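Local coordinates for putative oxidoreductase with NAD(P)-binding Rossmann-fold domain (Clostridium difficile, PDB 3UUW), which is a putative oxidoreductase of the Gfo/Idh/MocA family that probably binds NAD(P) in a Rossmann-fold domain, its substrate and reaction being unknown, at residues A[122-127]-A[286-291]; A[130-135]-A[223-228]; A[166-171]-A[199-204]. One frame throughout, in Å; residues are numbered along the deposited sequence. Where two conformers were deposited one is given.

In the fold
The centre of interaction 1 lies about 7 Å from that of the chain, where the loop leaving strand 120-122, at one edge of the parallel Rossmann sheet, meets the loop between helices 269-281 and 295-305. Interactions 2 and 3 belong to the C-terminal domain, where helices 130-138 and 160-179 pack on strands 224-231 and 198-206 of one mixed sheet. Their centres are about 16 Å apart and 17 and 18 Å from that of interaction 1. Along the chain the three are nested, 3 within 2 and 2 within 1. R126 ties them together: its NE forms a salt bridge to E225, and its guanidinium packs on H170, joining the loop between the domains to the sheet and to helix 160-179.

Interaction 1. Residues A[122-127]-A[286-291]; sequences VGFNRR and PAINGE
Every contact between the two segments runs through a single aliphatic side chain, that of I288, which packs on the charged end of R127, on the V122 carbonyl and on apolar atoms of V122 and F124. Its CG1 lies over one face of the R127 guanidinium, 3.8 Å from R127 NH1. The arginine chain is extended from CG to NE, which carries the flat group across the isoleucine while R127 CD also packs on CG1. The charge is satisfied by others: D173 on helix 160-179 and E292 just after the second segment both form salt bridges with R127, probably fixing the rotation of the guanidinium. The other branch of I288 is turned to the main chain, with CG2 3.5 Å from V122 O. At the end of the longer branch, CD1 reaches the same carbonyl at 3.6 Å and touches F124 CB at 4.0 Å. The F124 ring, in turn, has I288 CG2 near its plane, at an edge.

Segment 122-127 is the exit from the Rossmann fold, leading from edge strand 120-122 of the parallel sheet into the C-terminal domain. It does so through consecutive inverse gamma turns centred on G123 and F124, and a short 3-10 turn follows. I288 is also the centre of an inverse gamma turn. Its chi1 of -56° puts CG1 beside its own backbone N and against the arginine, while CG2 and the CD1 tip both approach V122 O. Beside it, N289 ND2 donates to P286 O at 2.9 Å in a nearly straight bond (167°), lying in the carbonyl plane and closing the loop on itself.

Interaction 2. Residues A[130-135]-A[223-228]; sequences PMYKEI and KLEQVE
Y132 and V227 bury the most surface here, with I135 next, and together they seat the start of helix 130-138 on strand 224-231. This is helix-on-sheet packing in the alpha+beta C-terminal domain: the axes of the two short segments run nearly parallel, at 14°, and pass 10.3 Å from each other.

V227 points toward the helix and offers a different methyl to each partner. Its CG2 approaches the hydroxyl end of the Y132 ring obliquely, 3.5 Å from Y132 CZ, and CG1 meets I135 CD1 at 3.7 Å. That second touch depends on the torsion of I135, whose CG1 sits between the backbone N and the carbonyl carbon (chi1 63°). From there the chain extends to CD1 and reaches the strand. V238, on neighbouring strand 234-239, touches both Y132 and I135 and continues the apolar floor.

The phenol runs past V227 toward E225, which also faces the helix but two residues earlier on the strand. Y132 OH donates to E225 OE2 at 2.6 Å, a short bond between buried groups. The carboxylate oxygen lies in the plane of the ring, at its edge; seen from E225, the hydroxyl comes from the anti side, 33° out of the carboxylate plane. R126 makes a salt bridge to this same OE2, so the oxygen is gripped twice; the arginine would be expected to favour the ionised carboxylate. Y132 OH also accepts a bond from a water at 2.8 Å, and the same water donates, weakly, to E225 O at 3.3 Å.

Interaction 3. Residues A[166-171]-A[199-204]; sequences DDYIHV and IFVSHK
Y168 lies with one ring face on V201 and its hydroxyl directed to the edge of the H203 ring. The contact joins helix 160-179 to strand 198-206 of the mixed sheet, the helix-on-sheet layer of the C-terminal domain. The axes of the two short segments run 10.8 Å apart at their closest and cross at -29°, and the gap between them is spanned chiefly by the tyrosine.

Its CG is anti to the backbone N, which sends the ring from the helix toward the strand. V201 comes from the opposite direction. Its CG1 is placed almost on the ring normal, 3.6 Å from the Y168 centroid and only 11° off axis, a well-centred CH-pi contact. CG2 lies farther along the phenol, 3.8 Å from Y168 CE2, so the two methyls follow the ring from its centre toward the hydroxyl end. L300 and M216 also touch the tyrosine, placing it in a buried layer between helix 295-305 and the sheet.

H203, two residues farther along the strand, likewise faces the helix, but its imidazole approaches obliquely. The two rings meet rim to rim with planes 37° apart, neither lying over the other, and CZ of Y168 lies in the imidazole plane at its edge. Across that edge H203 ND1 and Y168 OH are hydrogen-bonded at 2.7 Å, and either could be the donor. T214 on strand 211-217 gives the hydroxyl a second partner through OG1. Both imidazole nitrogens are thereby engaged, which should fix the rotation of the H203 ring: ND1 by the tyrosine, and NE2 by OE1 of E188 on strand 184-192.

Interaction 1. Residues A[122-127]-A[286-291]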
ATOM      1  N   VAL A 122      26.878  12.698  20.610  1.00 14.27           N
ATOM      2  CA  VAL A 122      26.830  12.666  19.152  1.00 14.12           C
ATOM      3  C   VAL A 122      25.392  12.421  18.715  1.00 13.38           C
ATOM      4  O   VAL A 122      24.668  11.587  19.288  1.00 14.67           O
ATOM      5  CB  VAL A 122      27.785  11.605  18.570  1.00 15.46           C
ATOM      6  CG1 VAL A 122      27.611  11.483  17.071  1.00 16.28           C
ATOM      7  CG2 VAL A 122      29.259  11.971  18.957  1.00 17.57           C
ATOM      8  N   GLY A 123      24.988  13.159  17.677  1.00 14.94           N
ATOM      9  CA  GLY A 123      23.609  13.194  17.219  1.00 14.84           C
ATOM     10  C   GLY A 123      23.126  12.035  16.387  1.00 14.75           C
ATOM     11  O   GLY A 123      22.776  12.193  15.177  1.00 17.38           O
ATOM     12  N   PHE A 124      23.076  10.862  17.002  1.00 15.75           N
ATOM     13  CA  PHE A 124      22.521   9.691  16.320  1.00 14.81           C
ATOM     14  C   PHE A 124      21.020   9.718  16.535  1.00 14.68           C
ATOM     15  O   PHE A 124      20.470   8.993  17.369  1.00 14.72           O
ATOM     16  CB  PHE A 124      23.182   8.386  16.802  1.00 14.78           C
ATOM     17  CG  PHE A 124      24.603   8.230  16.342  1.00 15.13           C
ATOM     18  CD1 PHE A 124      24.892   8.078  14.987  1.00 16.81           C
ATOM     19  CD2 PHE A 124      25.647   8.202  17.245  1.00 17.72           C
ATOM     20  CE1 PHE A 124      26.174   7.954  14.568  1.00 17.80           C
ATOM     21  CE2 PHE A 124      26.934   8.069  16.811  1.00 18.86           C
ATOM     22  CZ  PHE A 124      27.194   7.936  15.475  1.00 19.58           C
ATOM     23  N   ASN A 125      20.347  10.578  15.765  1.00 14.58           N
ATOM     24  CA  ASN A 125      18.913  10.792  15.941  1.00 15.18           C
ATOM     25  C   ASN A 125      18.047   9.539  15.828  1.00 14.89           C
ATOM     26  O   ASN A 125      16.996   9.446  16.469  1.00 16.19           O
ATOM     27  CB  ASN A 125      18.395  11.882  14.994  1.00 15.42           C
ATOM     28  CG  ASN A 125      18.671  11.557  13.562  1.00 17.36           C
ATOM     29  OD1 ASN A 125      19.831  11.578  13.139  1.00 17.41           O
ATOM     30  ND2 ASN A 125      17.625  11.194  12.809  1.00 17.55           N
ATOM     31  N   ARG A 126      18.486   8.567  15.029  1.00 14.70           N
ATOM     32  CA  ARG A 126      17.695   7.364  14.818  1.00 15.14           C
ATOM     33  C   ARG A 126      17.455   6.578  16.115  1.00 15.50           C
ATOM     34  O   ARG A 126      16.434   5.918  16.245  1.00 15.45           O
ATOM     35  CB  ARG A 126      18.309   6.521  13.698  1.00 13.84           C
ATOM     36  CG  ARG A 126      18.120   7.136  12.360  1.00 16.06           C
ATOM     37  CD  ARG A 126      19.076   6.587  11.344  1.00 17.73           C
ATOM     38  NE  ARG A 126      18.774   7.148  10.043  1.00 17.77           N
ATOM     39  CZ  ARG A 126      19.021   8.400   9.691  1.00 20.16           C
ATOM     40  NH1 ARG A 126      19.637   9.239  10.519  1.00 23.12           N
ATOM     41  NH2 ARG A 126      18.662   8.819   8.476  1.00 23.67           N
ATOM     42  N   ARG A 127      18.368   6.686  17.089  1.00 15.33           N
ATOM     43  CA  ARG A 127      18.168   6.046  18.394  1.00 15.24           C
ATOM     44  C   ARG A 127      16.977   6.633  19.165  1.00 15.55           C
ATOM     45  O   ARG A 127      16.511   6.051  20.161  1.00 15.63           O
ATOM     46  CB  ARG A 127      19.426   6.135  19.237  1.00 16.06           C
ATOM     47  CG  ARG A 127      20.654   5.518  18.632  1.00 17.62           C
ATOM     48  CD  ARG A 127      21.673   5.308  19.730  1.00 19.00           C
ATOM     49  NE  ARG A 127      23.013   5.004  19.254  1.00 20.74           N
ATOM     50  CZ  ARG A 127      24.016   4.626  20.047  1.00 23.38           C
ATOM     51  NH1 ARG A 127      23.815   4.409  21.342  1.00 22.15           N
ATOM     52  NH2 ARG A 127      25.220   4.409  19.536  1.00 24.49           N
ATOM     53  N   PRO A 286      23.838  11.145  28.899  1.00 20.21           N
ATOM     54  CA  PRO A 286      22.944  10.472  27.916  1.00 20.63           C
ATOM     55  C   PRO A 286      23.493   9.101  27.539  1.00 20.66           C
ATOM     56  O   PRO A 286      24.677   8.902  27.705  1.00 19.64           O
ATOM     57  CB  PRO A 286      22.926  11.424  26.709  1.00 22.12           C
ATOM     58  CG  PRO A 286      23.930  12.486  26.975  1.00 20.54           C
ATOM     59  CD  PRO A 286      24.418  12.400  28.398  1.00 20.66           C
ATOM     60  N   ALA A 287      22.671   8.159  27.022  1.00 20.72           N
ATOM     61  CA  ALA A 287      23.201   6.801  26.713  1.00 21.87           C
ATOM     62  C   ALA A 287      24.244   6.873  25.608  1.00 20.42           C
ATOM     63  O   ALA A 287      25.223   6.095  25.614  1.00 22.57           O
ATOM     64  CB  ALA A 287      22.091   5.795  26.359  1.00 20.91           C
ATOM     65  N   ILE A 288      24.068   7.843  24.697  1.00 18.07           N
ATOM     66  CA  ILE A 288      25.102   8.131  23.706  1.00 17.67           C
ATOM     67  C   ILE A 288      26.225   8.901  24.414  1.00 17.15           C
ATOM     68  O   ILE A 288      26.239  10.136  24.444  1.00 18.91           O
ATOM     69  CB  ILE A 288      24.593   8.909  22.488  1.00 15.31           C
ATOM     70  CG1 ILE A 288      23.413   8.170  21.817  1.00 19.48           C
ATOM     71  CG2 ILE A 288      25.727   9.053  21.431  1.00 18.26           C
ATOM     72  CD1 ILE A 288      22.660   8.997  20.750  1.00 17.83           C
ATOM     73  N   ASN A 289      27.128   8.155  25.021  1.00 17.64           N
ATOM     74  CA  ASN A 289      28.320   8.724  25.634  1.00 17.43           C
ATOM     75  C   ASN A 289      29.435   7.718  25.516  1.00 17.47           C
ATOM     76  O   ASN A 289      29.183   6.523  25.333  1.00 18.89           O
ATOM     77  CB  ASN A 289      28.089   9.055  27.111  1.00 18.15           C
ATOM     78  CG  ASN A 289      28.152   7.848  27.992  1.00 23.39           C
ATOM     79  OD1 ASN A 289      29.237   7.369  28.347  1.00 28.34           O
ATOM     80  ND2 ASN A 289      26.987   7.354  28.393  1.00 22.77           N
ATOM     81  N   GLY A 290      30.666   8.198  25.601  1.00 16.93           N
ATOM     82  CA  GLY A 290      31.808   7.311  25.579  1.00 18.13           C
ATOM     83  C   GLY A 290      31.874   6.494  24.314  1.00 17.49           C
ATOM     84  O   GLY A 290      31.740   7.027  23.221  1.00 17.39           O
ATOM     85  N   GLU A 291      32.111   5.191  24.443  1.00 18.45           N
ATOM     86  CA  GLU A 291      32.267   4.331  23.272  1.00 19.39           C
ATOM     87  C   GLU A 291      31.041   4.353  22.374  1.00 17.17           C
ATOM     88  O   GLU A 291      31.152   4.155  21.164  1.00 18.19           O
ATOM     89  CB  GLU A 291      32.595   2.896  23.698  1.00 20.24           C
ATOM     90  CG  GLU A 291      32.802   1.886  22.554  1.00 21.78           C
ATOM     91  CD  GLU A 291      33.934   2.246  21.580  1.00 22.92           C
ATOM     92  OE1 GLU A 291      34.847   3.044  21.941  1.00 24.49           O
ATOM     93  OE2 GLU A 291      33.922   1.680  20.458  1.00 25.27           O
TER

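Interaction 2. Residues A[130-135]-A[223-228]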
ATOM      1  N   PRO A 130      10.869   7.798  17.108  1.00 15.77           N
ATOM      2  CA  PRO A 130       9.812   7.127  17.879  1.00 16.72           C
ATOM      3  C   PRO A 130       9.418   5.749  17.327  1.00 15.60           C
ATOM      4  O   PRO A 130       9.267   4.820  18.112  1.00 16.92           O
ATOM      5  CB  PRO A 130       8.653   8.113  17.802  1.00 17.58           C
ATOM      6  CG  PRO A 130       9.349   9.440  17.767  1.00 17.71           C
ATOM      7  CD  PRO A 130      10.544   9.222  16.884  1.00 16.90           C
ATOM      8  N   MET A 131       9.333   5.590  16.013  1.00 14.77           N
ATOM      9  CA  MET A 131       8.874   4.293  15.470  1.00 14.79           C
ATOM     10  C   MET A 131       9.967   3.246  15.560  1.00 14.73           C
ATOM     11  O   MET A 131       9.677   2.073  15.759  1.00 14.77           O
ATOM     12  CB  MET A 131       8.317   4.442  14.069  1.00 16.11           C
ATOM     13  CG  MET A 131       6.950   5.122  14.054  1.00 18.95           C
ATOM     14  SD  MET A 131       6.382   5.350  12.371  1.00 17.38           S
ATOM     15  CE  MET A 131       4.629   5.712  12.655  1.00 18.54           C
ATOM     16  N   TYR A 132      11.224   3.665  15.470  1.00 13.24           N
ATOM     17  CA  TYR A 132      12.325   2.720  15.656  1.00 13.77           C
ATOM     18  C   TYR A 132      12.355   2.222  17.101  1.00 13.99           C
ATOM     19  O   TYR A 132      12.600   1.036  17.358  1.00 15.25           O
ATOM     20  CB  TYR A 132      13.673   3.338  15.331  1.00 13.55           C
ATOM     21  CG  TYR A 132      14.015   3.515  13.845  1.00 13.83           C
ATOM     22  CD1 TYR A 132      13.167   3.102  12.836  1.00 15.85           C
ATOM     23  CD2 TYR A 132      15.259   4.017  13.472  1.00 13.65           C
ATOM     24  CE1 TYR A 132      13.524   3.222  11.492  1.00 16.34           C
ATOM     25  CE2 TYR A 132      15.614   4.150  12.136  1.00 15.42           C
ATOM     26  CZ  TYR A 132      14.744   3.748  11.149  1.00 16.52           C
ATOM     27  OH  TYR A 132      15.117   3.868   9.828  1.00 18.23           O
ATOM     28  N   LYS A 133      12.142   3.132  18.044  1.00 14.30           N
ATOM     29  CA  LYS A 133      12.073   2.730  19.438  1.00 14.95           C
ATOM     30  C   LYS A 133      10.921   1.743  19.659  1.00 15.51           C
ATOM     31  O   LYS A 133      11.051   0.783  20.447  1.00 18.24           O
ATOM     32  CB  LYS A 133      11.960   3.932  20.375  1.00 16.67           C
ATOM     33  CG  LYS A 133      13.257   4.717  20.468  1.00 16.38           C
ATOM     34  CD  LYS A 133      13.211   5.939  21.414  1.00 20.27           C
ATOM     35  CE  LYS A 133      12.665   5.630  22.805  1.00 27.87           C
ATOM     36  NZ  LYS A 133      13.544   4.687  23.550  1.00 35.04           N
ATOM     37  N   GLU A 134       9.784   2.007  19.036  1.00 15.94           N
ATOM     38  CA  GLU A 134       8.626   1.128  19.199  1.00 17.02           C
ATOM     39  C   GLU A 134       8.925  -0.284  18.718  1.00 16.81           C
ATOM     40  O   GLU A 134       8.679  -1.243  19.449  1.00 16.86           O
ATOM     41  CB  GLU A 134       7.405   1.689  18.504  1.00 18.47           C
ATOM     42  CG  GLU A 134       6.152   0.876  18.764  1.00 22.03           C
ATOM     43  CD  GLU A 134       4.873   1.601  18.399  1.00 31.43           C
ATOM     44  OE1 GLU A 134       4.937   2.733  17.879  1.00 32.87           O
ATOM     45  OE2 GLU A 134       3.793   1.016  18.635  1.00 40.25           O
ATOM     46  N   ILE A 135       9.495  -0.436  17.529  1.00 16.09           N
ATOM     47  CA  ILE A 135       9.727  -1.784  17.017  1.00 16.04           C
ATOM     48  C   ILE A 135      10.814  -2.471  17.815  1.00 17.47           C
ATOM     49  O   ILE A 135      10.726  -3.660  18.054  1.00 17.98           O
ATOM     50  CB  ILE A 135       9.977  -1.851  15.465  1.00 16.11           C
ATOM     51  CG1 ILE A 135      11.243  -1.105  15.040  1.00 16.59           C
ATOM     52  CG2 ILE A 135       8.751  -1.305  14.719  1.00 15.31           C
ATOM     53  CD1 ILE A 135      11.659  -1.384  13.549  1.00 17.45           C
ATOM     54  N   LYS A 223      14.697   7.713  -2.833  1.00 19.27           N
ATOM     55  CA  LYS A 223      15.271   7.893  -1.518  1.00 19.89           C
ATOM     56  C   LYS A 223      14.383   7.112  -0.561  1.00 19.75           C
ATOM     57  O   LYS A 223      13.200   7.433  -0.404  1.00 20.78           O
ATOM     58  CB  LYS A 223      15.298   9.373  -1.171  1.00 20.43           C
ATOM     59  CG  LYS A 223      15.880   9.665   0.190  1.00 24.16           C
ATOM     60  CD  LYS A 223      15.942  11.180   0.416  1.00 27.87           C
ATOM     61  CE  LYS A 223      16.142  11.517   1.885  1.00 32.05           C
ATOM     62  NZ  LYS A 223      17.417  10.954   2.405  1.00 33.95           N
ATOM     63  N   LEU A 224      14.964   6.069   0.028  0.50 17.76           N
ATOM     64  CA  LEU A 224      14.275   5.141   0.931  0.50 18.63           C
ATOM     65  C   LEU A 224      15.134   4.891   2.171  0.50 16.68           C
ATOM     66  O   LEU A 224      16.352   4.956   2.110  0.50 16.76           O
ATOM     67  CB  LEU A 224      14.064   3.803   0.182  0.50 18.75           C
ATOM     68  CG  LEU A 224      13.554   2.543   0.883  0.50 22.35           C
ATOM     69  CD1 LEU A 224      12.215   2.797   1.589  0.50 19.66           C
ATOM     70  CD2 LEU A 224      13.427   1.398  -0.136  0.50 23.89           C
ATOM     71  N   GLU A 225      14.497   4.678   3.311  1.00 17.30           N
ATOM     72  CA  GLU A 225      15.183   4.101   4.453  1.00 16.67           C
ATOM     73  C   GLU A 225      14.212   3.082   4.990  1.00 16.90           C
ATOM     74  O   GLU A 225      13.013   3.310   4.994  1.00 17.35           O
ATOM     75  CB  GLU A 225      15.551   5.139   5.511  1.00 17.17           C
ATOM     76  CG  GLU A 225      16.259   4.545   6.728  1.00 18.73           C
ATOM     77  CD  GLU A 225      16.917   5.581   7.610  1.00 22.00           C
ATOM     78  OE1 GLU A 225      17.269   6.667   7.098  1.00 23.09           O
ATOM     79  OE2 GLU A 225      17.080   5.295   8.821  1.00 21.74           O
ATOM     80  N   GLN A 226      14.727   1.928   5.413  1.00 15.43           N
ATOM     81  CA  GLN A 226      13.874   0.933   6.018  1.00 16.81           C
ATOM     82  C   GLN A 226      14.626   0.096   7.027  1.00 16.35           C
ATOM     83  O   GLN A 226      15.760  -0.284   6.777  1.00 16.86           O
ATOM     84  CB  GLN A 226      13.309  -0.010   4.944  1.00 16.45           C
ATOM     85  CG  GLN A 226      12.360  -1.042   5.515  1.00 20.42           C
ATOM     86  CD  GLN A 226      11.776  -1.917   4.437  1.00 25.84           C
ATOM     87  OE1 GLN A 226      10.863  -1.519   3.734  1.00 28.52           O
ATOM     88  NE2 GLN A 226      12.306  -3.116   4.311  1.00 25.00           N
ATOM     89  N   VAL A 227      13.997  -0.126   8.181  1.00 15.83           N
ATOM     90  CA  VAL A 227      14.440  -1.133   9.148  1.00 15.25           C
ATOM     91  C   VAL A 227      13.345  -2.218   9.188  1.00 15.51           C
ATOM     92  O   VAL A 227      12.157  -1.905   9.277  1.00 16.19           O
ATOM     93  CB  VAL A 227      14.607  -0.538  10.527  1.00 15.63           C
ATOM     94  CG1 VAL A 227      14.754  -1.653  11.594  1.00 15.72           C
ATOM     95  CG2 VAL A 227      15.743   0.441  10.514  1.00 16.52           C
ATOM     96  N   GLU A 228      13.752  -3.473   9.073  1.00 14.59           N
ATOM     97  CA  GLU A 228      12.840  -4.614   9.099  1.00 15.29           C
ATOM     98  C   GLU A 228      13.382  -5.587  10.110  1.00 14.98           C
ATOM     99  O   GLU A 228      14.563  -6.006  10.014  1.00 16.14           O
ATOM    100  CB  GLU A 228      12.790  -5.290   7.743  1.00 17.23           C
ATOM    101  CG  GLU A 228      11.943  -6.542   7.672  1.00 20.41           C
ATOM    102  CD  GLU A 228      11.870  -7.027   6.257  1.00 28.68           C
ATOM    103  OE1 GLU A 228      12.918  -7.491   5.756  1.00 30.86           O
ATOM    104  OE2 GLU A 228      10.788  -6.903   5.634  1.00 28.42           O
TER
HETATM  105  O   HOH W   1      12.868   3.907   8.232  1.00 15.94           O

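Interaction 3. Residues A[166-171]-A[199-204]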
ATOM      1  N   ASP A 166      30.007   9.678   6.888  1.00 26.13           N
ATOM      2  CA  ASP A 166      28.997  10.737   6.904  1.00 27.54           C
ATOM      3  C   ASP A 166      27.567  10.216   6.861  1.00 27.08           C
ATOM      4  O   ASP A 166      26.681  10.793   7.491  1.00 27.93           O
ATOM      5  CB  ASP A 166      29.217  11.655   5.698  1.00 30.54           C
ATOM      6  CG  ASP A 166      28.368  12.909   5.745  1.00 35.73           C
ATOM      7  OD1 ASP A 166      28.355  13.593   6.797  1.00 39.49           O
ATOM      8  OD2 ASP A 166      27.736  13.229   4.712  1.00 41.46           O
ATOM      9  N   ASP A 167      27.335   9.138   6.112  1.00 25.69           N
ATOM     10  CA  ASP A 167      25.978   8.649   5.911  1.00 25.25           C
ATOM     11  C   ASP A 167      25.765   7.179   6.247  1.00 21.69           C
ATOM     12  O   ASP A 167      24.814   6.847   6.945  1.00 22.55           O
ATOM     13  CB  ASP A 167      25.522   8.931   4.493  1.00 25.74           C
ATOM     14  CG  ASP A 167      23.999   8.941   4.358  1.00 30.53           C
ATOM     15  OD1 ASP A 167      23.284   8.795   5.380  1.00 38.67           O
ATOM     16  OD2 ASP A 167      23.510   9.092   3.220  1.00 38.67           O
ATOM     17  N   TYR A 168      26.640   6.291   5.783  1.00 19.67           N
ATOM     18  CA  TYR A 168      26.488   4.874   6.116  1.00 16.64           C
ATOM     19  C   TYR A 168      26.583   4.659   7.626  1.00 17.65           C
ATOM     20  O   TYR A 168      26.059   3.675   8.148  1.00 18.12           O
ATOM     21  CB  TYR A 168      27.541   4.039   5.426  1.00 17.66           C
ATOM     22  CG  TYR A 168      27.346   2.538   5.449  1.00 15.16           C
ATOM     23  CD1 TYR A 168      26.148   1.945   5.031  1.00 17.13           C
ATOM     24  CD2 TYR A 168      28.386   1.709   5.784  1.00 15.64           C
ATOM     25  CE1 TYR A 168      25.995   0.543   5.008  1.00 15.57           C
ATOM     26  CE2 TYR A 168      28.242   0.295   5.777  1.00 15.22           C
ATOM     27  CZ  TYR A 168      27.055  -0.273   5.366  1.00 16.28           C
ATOM     28  OH  TYR A 168      26.947  -1.656   5.332  1.00 16.74           O
ATOM     29  N   ILE A 169      27.215   5.602   8.315  1.00 18.22           N
ATOM     30  CA  ILE A 169      27.362   5.528   9.765  1.00 18.01           C
ATOM     31  C   ILE A 169      25.993   5.438  10.437  1.00 17.55           C
ATOM     32  O   ILE A 169      25.861   4.802  11.490  1.00 17.53           O
ATOM     33  CB  ILE A 169      28.188   6.726  10.325  1.00 18.66           C
ATOM     34  CG1 ILE A 169      28.647   6.460  11.766  1.00 18.37           C
ATOM     35  CG2 ILE A 169      27.386   8.036  10.237  1.00 22.06           C
ATOM     36  CD1 ILE A 169      29.649   7.499  12.256  1.00 20.09           C
ATOM     37  N   HIS A 170      24.982   6.078   9.855  1.00 17.99           N
ATOM     38  CA  HIS A 170      23.631   5.986  10.413  1.00 18.36           C
ATOM     39  C   HIS A 170      23.078   4.571  10.370  1.00 17.66           C
ATOM     40  O   HIS A 170      22.417   4.137  11.315  1.00 17.97           O
ATOM     41  CB  HIS A 170      22.649   6.906   9.696  1.00 18.98           C
ATOM     42  CG  HIS A 170      22.800   8.345  10.052  1.00 21.51           C
ATOM     43  ND1 HIS A 170      22.633   8.822  11.336  1.00 26.09           N
ATOM     44  CD2 HIS A 170      23.057   9.425   9.277  1.00 26.64           C
ATOM     45  CE1 HIS A 170      22.805  10.132  11.339  1.00 30.79           C
ATOM     46  NE2 HIS A 170      23.055  10.524  10.098  1.00 28.31           N
ATOM     47  N   VAL A 171      23.354   3.868   9.280  1.00 16.26           N
ATOM     48  CA  VAL A 171      22.920   2.484   9.110  1.00 16.14           C
ATOM     49  C   VAL A 171      23.622   1.572  10.132  1.00 15.40           C
ATOM     50  O   VAL A 171      22.976   0.774  10.849  1.00 15.94           O
ATOM     51  CB  VAL A 171      23.147   2.024   7.643  1.00 16.94           C
ATOM     52  CG1 VAL A 171      22.775   0.550   7.475  1.00 17.85           C
ATOM     53  CG2 VAL A 171      22.327   2.882   6.675  1.00 17.72           C
ATOM     54  N   ILE A 199      29.394   3.641  -4.704  1.00 23.96           N
ATOM     55  CA  ILE A 199      28.165   3.271  -5.430  1.00 23.61           C
ATOM     56  C   ILE A 199      27.236   2.475  -4.506  1.00 21.21           C
ATOM     57  O   ILE A 199      26.071   2.828  -4.295  1.00 20.64           O
ATOM     58  CB  ILE A 199      28.451   2.389  -6.669  1.00 23.84           C
ATOM     59  CG1 ILE A 199      29.332   3.104  -7.697  1.00 28.49           C
ATOM     60  CG2 ILE A 199      27.115   1.949  -7.327  1.00 24.60           C
ATOM     61  CD1 ILE A 199      29.837   2.192  -8.789  1.00 29.81           C
ATOM     62  N   PHE A 200      27.756   1.382  -3.970  1.00 19.71           N
ATOM     63  CA  PHE A 200      26.959   0.491  -3.124  1.00 17.97           C
ATOM     64  C   PHE A 200      27.823  -0.124  -2.052  1.00 17.22           C
ATOM     65  O   PHE A 200      28.977  -0.451  -2.297  1.00 18.11           O
ATOM     66  CB  PHE A 200      26.359  -0.597  -4.010  1.00 18.60           C
ATOM     67  CG  PHE A 200      25.595  -1.642  -3.263  1.00 17.11           C
ATOM     68  CD1 PHE A 200      24.273  -1.419  -2.903  1.00 18.34           C
ATOM     69  CD2 PHE A 200      26.184  -2.835  -2.904  1.00 18.89           C
ATOM     70  CE1 PHE A 200      23.547  -2.372  -2.183  1.00 18.68           C
ATOM     71  CE2 PHE A 200      25.457  -3.791  -2.181  1.00 18.37           C
ATOM     72  CZ  PHE A 200      24.131  -3.558  -1.845  1.00 18.52           C
ATOM     73  N   VAL A 201      27.257  -0.285  -0.855  1.00 17.18           N
ATOM     74  CA  VAL A 201      27.941  -0.958   0.232  1.00 17.45           C
ATOM     75  C   VAL A 201      26.934  -1.793   0.984  1.00 17.21           C
ATOM     76  O   VAL A 201      25.787  -1.389   1.159  1.00 17.37           O
ATOM     77  CB  VAL A 201      28.650   0.028   1.196  1.00 17.63           C
ATOM     78  CG1 VAL A 201      27.665   0.976   1.832  1.00 17.01           C
ATOM     79  CG2 VAL A 201      29.441  -0.720   2.293  1.00 17.37           C
ATOM     80  N   SER A 202      27.379  -2.952   1.433  0.50 18.33           N
ATOM     81  CA  SER A 202      26.551  -3.831   2.231  0.50 17.68           C
ATOM     82  C   SER A 202      27.411  -4.669   3.146  0.50 18.46           C
ATOM     83  O   SER A 202      28.556  -4.988   2.818  0.50 19.45           O
ATOM     84  CB  SER A 202      25.709  -4.730   1.333  0.50 18.38           C
ATOM     85  OG  SER A 202      25.008  -5.675   2.110  0.50 19.42           O
ATOM     86  N   HIS A 203      26.849  -5.005   4.304  1.00 17.10           N
ATOM     87  CA  HIS A 203      27.506  -5.865   5.280  1.00 17.99           C
ATOM     88  C   HIS A 203      26.532  -6.807   5.915  1.00 17.76           C
ATOM     89  O   HIS A 203      25.334  -6.546   5.970  1.00 16.37           O
ATOM     90  CB  HIS A 203      28.184  -5.053   6.364  1.00 17.56           C
ATOM     91  CG  HIS A 203      29.377  -4.319   5.866  1.00 18.07           C
ATOM     92  ND1 HIS A 203      29.301  -3.047   5.344  1.00 17.58           N
ATOM     93  CD2 HIS A 203      30.656  -4.713   5.724  1.00 18.64           C
ATOM     94  CE1 HIS A 203      30.503  -2.674   4.941  1.00 18.56           C
ATOM     95  NE2 HIS A 203      31.338  -3.677   5.135  1.00 19.84           N
ATOM     96  N   LYS A 204      27.063  -7.931   6.356  1.00 18.27           N
ATOM     97  CA  LYS A 204      26.333  -8.805   7.231  1.00 18.73           C
ATOM     98  C   LYS A 204      27.064  -8.743   8.569  1.00 19.93           C
ATOM     99  O   LYS A 204      28.289  -9.054   8.651  1.00 19.46           O
ATOM    100  CB  LYS A 204      26.280 -10.221   6.692  1.00 20.81           C
ATOM    101  CG  LYS A 204      25.482 -11.159   7.583  1.00 24.07           C
ATOM    102  CD  LYS A 204      25.451 -12.573   7.011  1.00 28.67           C
ATOM    103  CE  LYS A 204      24.438 -12.716   5.904  1.00 34.62           C
ATOM    104  NZ  LYS A 204      23.046 -12.676   6.477  1.00 34.98           N
TER